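Side-chain contacts in 2,3,4,5-tetrahydropyridine-2,6-dicarboxylate N-succinyltransferase (Campylobacter jejuni, PDB 2RIJ), which probably catalyses the succinyl-CoA-dependent conversion of cyclic tetrahydrodipicolinate into N-succinyl-L-2-amino-6-oxopimelate in lysine biosynthesis: residues M2-T5 with K6-L10; F344-E347 with I348-G351; R363-S366 with I367-A370. All blocks are in the same frame, centred on the assembly; numbering follows the deposited sequence.

In the fold
The three contacts come in series along the chain and mark its two ends. Contact 1 opens helix 6-17 in the N-terminal part, with its centre about 69 Å from that of contact 2 and about 75 Å from that of contact 3, on opposite sides of the chain's centre. Between them runs the left-handed beta-helix of hexapeptide repeats. Contacts 2 and 3 lie at its far end, about 17 Å apart between centres, and their strands 348-350 and 360-364 belong to a mixed sheet that also takes in strands of the beta-helix. Both meet other subunits and hold residues predicted to bind succinyl-CoA, so the C-terminal end probably serves assembly and succinyl-CoA binding, whereas contact 1 lies away from these sites.

Contact 1 (M2-T5 with K6-L10); sequences MINT and KEDFL
Ile3 meets the first turn of helix 6-17 with its CG2 methyl, which lies against the backbone of Phe9 and comes within 3.9 Å of Phe9 CB. This apolar touch adjoins the polar cap built by the next two residues. Asn4 gives its backbone N-H to the carboxylate of Asp8, with Asn4 N 3.0 Å from Asp8 OD2, which accepts with its anti lone pair. Thr5 N reaches the same atom, Asp8 OD2, at 3.1 Å, but from above the carboxylate plane, 48° out of it. One oxygen is thus gripped by two successive amides, which fixes how the carboxylate is turned.

Thr5 answers in the other direction. With chi1 at 67° its hydroxyl stands between its own backbone N and carbonyl carbon, facing the open end of the helix, where Thr5 OG1 accepts from Asp8 N at 3.0 Å. This bond and the reciprocal one from Thr5 N to Asp8 OD2 make a capping box, with Thr5 as N-cap. The first helical bond, from Phe9 N to Thr5 O at 3.1 Å, follows directly. A water ties three side chains together: it accepts from Thr5 OG1 and donates to Glu7 OE1 at 2.7 Å and to Asp8 OD1 at 2.8 Å. The helix N-terminus and the converging amides would probably favour a charged Asp8.

Around the cap, the loop following helix 87-96 supplies the neighbours. Asn4 OD1 bonds to Lys98 NZ, and Lys6 NZ forms a salt bridge with Glu103. Ile3 and Lys6 both rest on Pro99, while Phe9 turns inward to meet Phe100 edge-to-face, seating the start of helix 6-17 on that loop.

Contact 2 (F344-E347 with I348-G351); sequences FDKE and IYKG
Tyr349 reaches back to the preceding loop so that its hydroxyl takes the backbone N-H of Lys346, with Lys346 N 3.0 Å from Tyr349 OH and an N-H...O angle of 150°. The Lys346 side chain lies over one face of the same ring: CG sits 4.0 Å from the Tyr349 centroid, 28° off the normal, a CH-pi contact. A chi1 of 67° brings CG to the ring, and the extended chain then runs across it until CE lies 3.6 Å from Tyr349 CE2. The hydroxyl is packed tightly against Phe344, with Tyr349 OH 3.1 Å from Phe344 CA, and has a weak hydrogen bond with Asn343 O.

Strand 348-350 is an outermost strand, within this chain, of the mixed sheet that continues from the coils of the left-handed beta-helix into the C-terminal strands, and it pairs antiparallel with strand 326-329. The loop 339-347 leads from helix 332-338 into it.

Further out, a water links Lys346 NZ, at 3.2 Å, with Ile348 O, to which it donates at 3.0 Å, while the ammonium has its salt bridge with Glu353. That residue also accepts from the backbone N of Lys350, predicted to bind succinyl-CoA. The Phe344 ring packs on helix 332-338 and meets Phe342 edge-to-face. Glu347 forms a salt bridge with Lys326 of the second subunit, where Ile348 packs on its counterpart; Ile348 also touches Ile367 of the third subunit.

Contact 3 (R363-S366 with I367-A370); sequences RQDS and ISGA
The carboxylate of Asp365 has Ser368 over one face. Ser368 OG stands above Asp365 CG at 3.3 Å, and on the same side Ser368 N donates to Asp365 OD1 at 3.0 Å, 48° out of the carboxylate plane but in a nearly straight bond. Ile367 N approaches OD1 differently, close to its C-O axis, and with Ile367 N 3.0 Å from Asp365 OD1 the bond is more bent, at 135°. Since OD1 takes both amides, the carboxylate is held in its rotation at the loop; CG reaches there because it is anti to the backbone N of Asp365 (chi1 -174°). The other flat group, the Gln364 amide, sends NE2 2.7 Å to Gly369 O, meeting that oxygen from above the carbonyl plane.

These residues form the tip of the hairpin between the antiparallel strands 360-364 and 371-375. The Asp365 OD1 bond to Ile367 N makes an Asx turn, and Ser368 OG, accepting from Ala370 N at 3.2 Å, makes an ST turn. Asp365 N closes the loop on Ala370 O at 2.8 Å, and Gly369 N adds a weak bond back to Asp365 O. The backbone angles of Gly369 call for glycine, because a CB there would be jammed against the carbonyl O of Ser368.

A water bridges Ser368 OG, at 2.7 Å, to Asp365 OD2, the latter weakly. Residues 363-366 are predicted to bind succinyl-CoA, and the Arg363 side chain lies beside Asp316, also predicted to bind it. The tip packs against other subunits: Ser366 OG bonds to Lys326 O of the fourth subunit, and Ile367 packs on Ile348 there and on Ile367 of the fifth.

Contact 1 (M2-T5 with K6-L10)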
loop_
_atom_site.group_PDB
_atom_site.type_symbol
_atom_site.label_atom_id
_atom_site.label_comp_id
_atom_site.label_asym_id
_atom_site.label_seq_id
_atom_site.Cartn_x
_atom_site.Cartn_y
_atom_site.Cartn_z
HETATM N N MSE A 2 -69.488 -52.275 1.803
HETATM C CA MSE A 2 -70.029 -51.238 0.909
HETATM C C MSE A 2 -68.996 -50.625 -0.039
HETATM O O MSE A 2 -69.387 -50.269 -1.152
HETATM C CB MSE A 2 -70.916 -50.189 1.616
HETATM C CG MSE A 2 -72.195 -50.809 2.304
HETATM SE SE MSE A 2 -72.810 -52.622 1.674
HETATM C CE MSE A 2 -73.779 -52.125 0.049
ATOM N N ILE A 3 -67.715 -50.519 0.370
ATOM C CA ILE A 3 -66.623 -50.286 -0.614
ATOM C C ILE A 3 -65.988 -51.626 -0.978
ATOM O O ILE A 3 -65.108 -52.119 -0.294
ATOM C CB ILE A 3 -65.524 -49.268 -0.170
ATOM C CG1 ILE A 3 -66.168 -48.005 0.408
ATOM C CG2 ILE A 3 -64.627 -48.924 -1.376
ATOM C CD1 ILE A 3 -67.210 -47.334 -0.506
ATOM N N ASN A 4 -66.463 -52.210 -2.066
ATOM C CA ASN A 4 -66.041 -53.539 -2.460
ATOM C C ASN A 4 -65.143 -53.543 -3.688
ATOM O O ASN A 4 -64.258 -54.377 -3.809
ATOM C CB ASN A 4 -67.285 -54.428 -2.629
ATOM C CG ASN A 4 -68.054 -54.596 -1.302
ATOM O OD1 ASN A 4 -67.479 -55.036 -0.308
ATOM N ND2 ASN A 4 -69.319 -54.180 -1.275
ATOM N N THR A 5 -65.297 -52.551 -4.553
ATOM C CA THR A 5 -64.435 -52.440 -5.723
ATOM C C THR A 5 -63.671 -51.117 -5.755
ATOM O O THR A 5 -64.045 -50.166 -5.092
ATOM C CB THR A 5 -65.294 -52.539 -6.984
ATOM O OG1 THR A 5 -66.137 -51.389 -7.053
ATOM C CG2 THR A 5 -66.186 -53.798 -6.942
ATOM N N LYS A 6 -62.632 -51.043 -6.571
ATOM C CA LYS A 6 -61.903 -49.779 -6.725
ATOM C C LYS A 6 -62.771 -48.702 -7.372
ATOM O O LYS A 6 -62.554 -47.508 -7.173
ATOM C CB LYS A 6 -60.596 -49.994 -7.480
ATOM C CG LYS A 6 -59.677 -50.933 -6.774
ATOM C CD LYS A 6 -58.359 -51.058 -7.449
ATOM C CE LYS A 6 -57.469 -52.017 -6.709
ATOM N NZ LYS A 6 -56.322 -52.488 -7.531
ATOM N N GLU A 7 -63.748 -49.126 -8.165
ATOM C CA GLU A 7 -64.759 -48.226 -8.656
ATOM C C GLU A 7 -65.640 -47.600 -7.554
ATOM O O GLU A 7 -66.039 -46.415 -7.637
ATOM C CB GLU A 7 -65.645 -48.973 -9.644
ATOM C CG GLU A 7 -66.900 -48.223 -10.017
ATOM C CD GLU A 7 -67.806 -49.035 -10.918
ATOM O OE1 GLU A 7 -68.540 -49.924 -10.411
ATOM O OE2 GLU A 7 -67.780 -48.778 -12.130
ATOM N N ASP A 8 -66.012 -48.412 -6.562
ATOM C CA ASP A 8 -66.784 -47.922 -5.404
ATOM C C ASP A 8 -65.921 -46.886 -4.697
ATOM O O ASP A 8 -66.409 -45.851 -4.279
ATOM C CB ASP A 8 -67.059 -49.047 -4.410
ATOM C CG ASP A 8 -68.081 -50.055 -4.896
ATOM O OD1 ASP A 8 -68.920 -49.700 -5.774
ATOM O OD2 ASP A 8 -68.060 -51.196 -4.351
ATOM N N PHE A 9 -64.642 -47.219 -4.554
ATOM C CA PHE A 9 -63.662 -46.359 -3.890
ATOM C C PHE A 9 -63.574 -44.978 -4.559
ATOM O O PHE A 9 -63.659 -43.950 -3.876
ATOM C CB PHE A 9 -62.296 -47.020 -3.901
ATOM C CG PHE A 9 -61.215 -46.194 -3.267
ATOM C CD1 PHE A 9 -61.065 -46.175 -1.899
ATOM C CD2 PHE A 9 -60.362 -45.427 -4.038
ATOM C CE1 PHE A 9 -60.057 -45.437 -1.295
ATOM C CE2 PHE A 9 -59.355 -44.686 -3.453
ATOM C CZ PHE A 9 -59.204 -44.694 -2.073
ATOM N N LEU A 10 -63.443 -44.969 -5.890
ATOM C CA LEU A 10 -63.420 -43.722 -6.623
ATOM C C LEU A 10 -64.724 -42.923 -6.527
ATOM O O LEU A 10 -64.666 -41.711 -6.402
ATOM C CB LEU A 10 -63.021 -43.938 -8.080
ATOM C CG LEU A 10 -61.590 -44.391 -8.352
ATOM C CD1 LEU A 10 -61.414 -44.580 -9.878
ATOM C CD2 LEU A 10 -60.518 -43.445 -7.790
HETATM O O HOH W 1 -68.448 -51.259 -8.078
#

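Contact 2 (F344-E347 with I348-G351)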
loop_
_atom_site.group_PDB
_atom_site.type_symbol
_atom_site.label_atom_id
_atom_site.label_comp_id
_atom_site.label_asym_id
_atom_site.label_seq_id
_atom_site.Cartn_x
_atom_site.Cartn_y
_atom_site.Cartn_z
ATOM N N PHE A 344 -19.065 -2.773 -16.257
ATOM C CA PHE A 344 -17.711 -2.840 -15.674
ATOM C C PHE A 344 -16.929 -1.532 -15.955
ATOM O O PHE A 344 -15.714 -1.532 -16.191
ATOM C CB PHE A 344 -16.959 -4.057 -16.229
ATOM C CG PHE A 344 -17.466 -5.373 -15.720
ATOM C CD1 PHE A 344 -17.160 -5.792 -14.438
ATOM C CD2 PHE A 344 -18.254 -6.184 -16.510
ATOM C CE1 PHE A 344 -17.632 -7.002 -13.962
ATOM C CE2 PHE A 344 -18.699 -7.392 -16.047
ATOM C CZ PHE A 344 -18.401 -7.801 -14.771
ATOM N N ASP A 345 -17.651 -0.428 -15.889
ATOM C CA ASP A 345 -17.132 0.912 -16.151
ATOM C C ASP A 345 -16.108 1.373 -15.113
ATOM O O ASP A 345 -15.208 2.154 -15.423
ATOM C CB ASP A 345 -18.293 1.936 -16.203
ATOM C CG ASP A 345 -19.190 1.926 -14.904
ATOM O OD1 ASP A 345 -19.278 0.887 -14.176
ATOM O OD2 ASP A 345 -19.828 2.971 -14.609
ATOM N N LYS A 346 -16.208 0.926 -13.875
ATOM C CA LYS A 346 -15.369 1.550 -12.892
ATOM C C LYS A 346 -14.370 0.582 -12.344
ATOM O O LYS A 346 -14.212 -0.506 -12.848
ATOM C CB LYS A 346 -16.186 2.272 -11.833
ATOM C CG LYS A 346 -16.965 1.422 -10.981
ATOM C CD LYS A 346 -18.119 2.178 -10.344
ATOM C CE LYS A 346 -18.902 1.155 -9.497
ATOM N NZ LYS A 346 -19.890 1.754 -8.583
ATOM N N GLU A 347 -13.608 1.045 -11.382
ATOM C CA GLU A 347 -12.481 0.255 -10.926
ATOM C C GLU A 347 -12.690 -0.352 -9.573
ATOM O O GLU A 347 -12.140 -1.395 -9.293
ATOM C CB GLU A 347 -11.225 1.097 -10.930
ATOM C CG GLU A 347 -9.995 0.215 -11.016
ATOM C CD GLU A 347 -8.807 0.906 -11.639
ATOM O OE1 GLU A 347 -9.011 1.850 -12.448
ATOM O OE2 GLU A 347 -7.680 0.463 -11.319
ATOM N N ILE A 348 -13.478 0.297 -8.732
ATOM C CA ILE A 348 -13.731 -0.197 -7.392
ATOM C C ILE A 348 -15.197 -0.529 -7.225
ATOM O O ILE A 348 -16.045 0.289 -7.463
ATOM C CB ILE A 348 -13.303 0.828 -6.310
ATOM C CG1 ILE A 348 -11.784 0.954 -6.292
ATOM C CG2 ILE A 348 -13.795 0.418 -4.919
ATOM C CD1 ILE A 348 -11.343 2.124 -5.479
ATOM N N TYR A 349 -15.474 -1.731 -6.755
ATOM C CA TYR A 349 -16.843 -2.170 -6.488
ATOM C C TYR A 349 -16.988 -2.707 -5.085
ATOM O O TYR A 349 -16.108 -3.406 -4.558
ATOM C CB TYR A 349 -17.233 -3.271 -7.473
ATOM C CG TYR A 349 -17.210 -2.858 -8.898
ATOM C CD1 TYR A 349 -16.021 -2.827 -9.624
ATOM C CD2 TYR A 349 -18.379 -2.498 -9.542
ATOM C CE1 TYR A 349 -16.006 -2.437 -10.938
ATOM C CE2 TYR A 349 -18.368 -2.108 -10.854
ATOM C CZ TYR A 349 -17.177 -2.077 -11.543
ATOM O OH TYR A 349 -17.190 -1.680 -12.846
ATOM N N LYS A 350 -18.127 -2.393 -4.474
ATOM C CA LYS A 350 -18.503 -3.003 -3.220
ATOM C C LYS A 350 -18.981 -4.424 -3.477
ATOM O O LYS A 350 -19.595 -4.704 -4.518
ATOM C CB LYS A 350 -19.613 -2.209 -2.566
ATOM C CG LYS A 350 -19.094 -0.921 -1.995
ATOM C CD LYS A 350 -20.162 -0.173 -1.225
ATOM C CE LYS A 350 -19.515 0.640 -0.080
ATOM N N GLY A 351 -18.702 -5.323 -2.540
ATOM C CA GLY A 351 -19.280 -6.679 -2.589
ATOM C C GLY A 351 -20.714 -6.735 -3.090
ATOM O O GLY A 351 -21.022 -7.458 -4.008
HETATM O O HOH W 2 -18.330 1.187 -5.825
#

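Contact 3 (R363-S366 with I367-A370)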
loop_
_atom_site.group_PDB
_atom_site.type_symbol
_atom_site.label_atom_id
_atom_site.label_comp_id
_atom_site.label_asym_id
_atom_site.label_seq_id
_atom_site.Cartn_x
_atom_site.Cartn_y
_atom_site.Cartn_z
ATOM N N ARG A 363 -9.685 -12.386 -4.255
ATOM C CA ARG A 363 -8.329 -12.647 -3.739
ATOM C C ARG A 363 -7.741 -11.389 -3.154
ATOM O O ARG A 363 -8.295 -10.302 -3.305
ATOM C CB ARG A 363 -7.462 -13.229 -4.839
ATOM C CG ARG A 363 -7.402 -12.445 -6.122
ATOM C CD ARG A 363 -6.501 -13.208 -7.095
ATOM N NE ARG A 363 -6.394 -12.546 -8.396
ATOM C CZ ARG A 363 -5.627 -11.483 -8.633
ATOM N NH1 ARG A 363 -4.894 -10.931 -7.659
ATOM N NH2 ARG A 363 -5.585 -10.971 -9.864
ATOM N N GLN A 364 -6.677 -11.549 -2.372
ATOM C CA GLN A 364 -5.911 -10.417 -1.879
ATOM C C GLN A 364 -4.586 -10.299 -2.612
ATOM O O GLN A 364 -3.911 -11.302 -2.859
ATOM C CB GLN A 364 -5.627 -10.532 -0.379
ATOM C CG GLN A 364 -5.031 -9.232 0.201
ATOM C CD GLN A 364 -5.312 -9.008 1.706
ATOM O OE1 GLN A 364 -5.724 -9.920 2.412
ATOM N NE2 GLN A 364 -5.091 -7.775 2.178
ATOM N N ASP A 365 -4.217 -9.075 -2.993
ATOM C CA ASP A 365 -2.894 -8.841 -3.554
ATOM C C ASP A 365 -1.904 -8.882 -2.399
ATOM O O ASP A 365 -1.987 -8.102 -1.478
ATOM C CB ASP A 365 -2.847 -7.519 -4.296
ATOM C CG ASP A 365 -1.512 -7.294 -5.031
ATOM O OD1 ASP A 365 -0.426 -7.364 -4.424
ATOM O OD2 ASP A 365 -1.560 -7.021 -6.215
ATOM N N SER A 366 -1.017 -9.867 -2.380
ATOM C CA SER A 366 -0.209 -10.025 -1.186
ATOM C C SER A 366 0.948 -9.036 -1.081
ATOM O O SER A 366 1.466 -8.862 0.009
ATOM C CB SER A 366 0.188 -11.492 -0.922
ATOM O OG SER A 366 0.843 -12.030 -1.996
ATOM N N ILE A 367 1.286 -8.322 -2.160
ATOM C CA ILE A 367 2.304 -7.265 -2.111
ATOM C C ILE A 367 1.714 -5.907 -1.692
ATOM O O ILE A 367 2.248 -5.256 -0.788
ATOM C CB ILE A 367 3.051 -7.132 -3.475
ATOM C CG1 ILE A 367 3.755 -8.449 -3.818
ATOM C CG2 ILE A 367 4.048 -5.986 -3.435
ATOM C CD1 ILE A 367 4.265 -9.239 -2.591
ATOM N N SER A 368 0.596 -5.519 -2.303
ATOM C CA SER A 368 -0.003 -4.209 -2.015
ATOM C C SER A 368 -1.021 -4.259 -0.918
ATOM O O SER A 368 -1.404 -3.209 -0.377
ATOM C CB SER A 368 -0.658 -3.637 -3.253
ATOM O OG SER A 368 -1.845 -4.332 -3.551
ATOM N N GLY A 369 -1.495 -5.465 -0.605
ATOM C CA GLY A 369 -2.552 -5.630 0.361
ATOM C C GLY A 369 -3.976 -5.349 -0.143
ATOM O O GLY A 369 -4.897 -5.540 0.619
ATOM N N ALA A 370 -4.155 -4.981 -1.415
ATOM C CA ALA A 370 -5.478 -4.625 -2.001
ATOM C C ALA A 370 -6.385 -5.860 -2.138
ATOM O O ALA A 370 -5.935 -6.945 -2.536
ATOM C CB ALA A 370 -5.352 -3.973 -3.376
HETATM O O HOH W 3 -2.846 -3.777 -6.017
#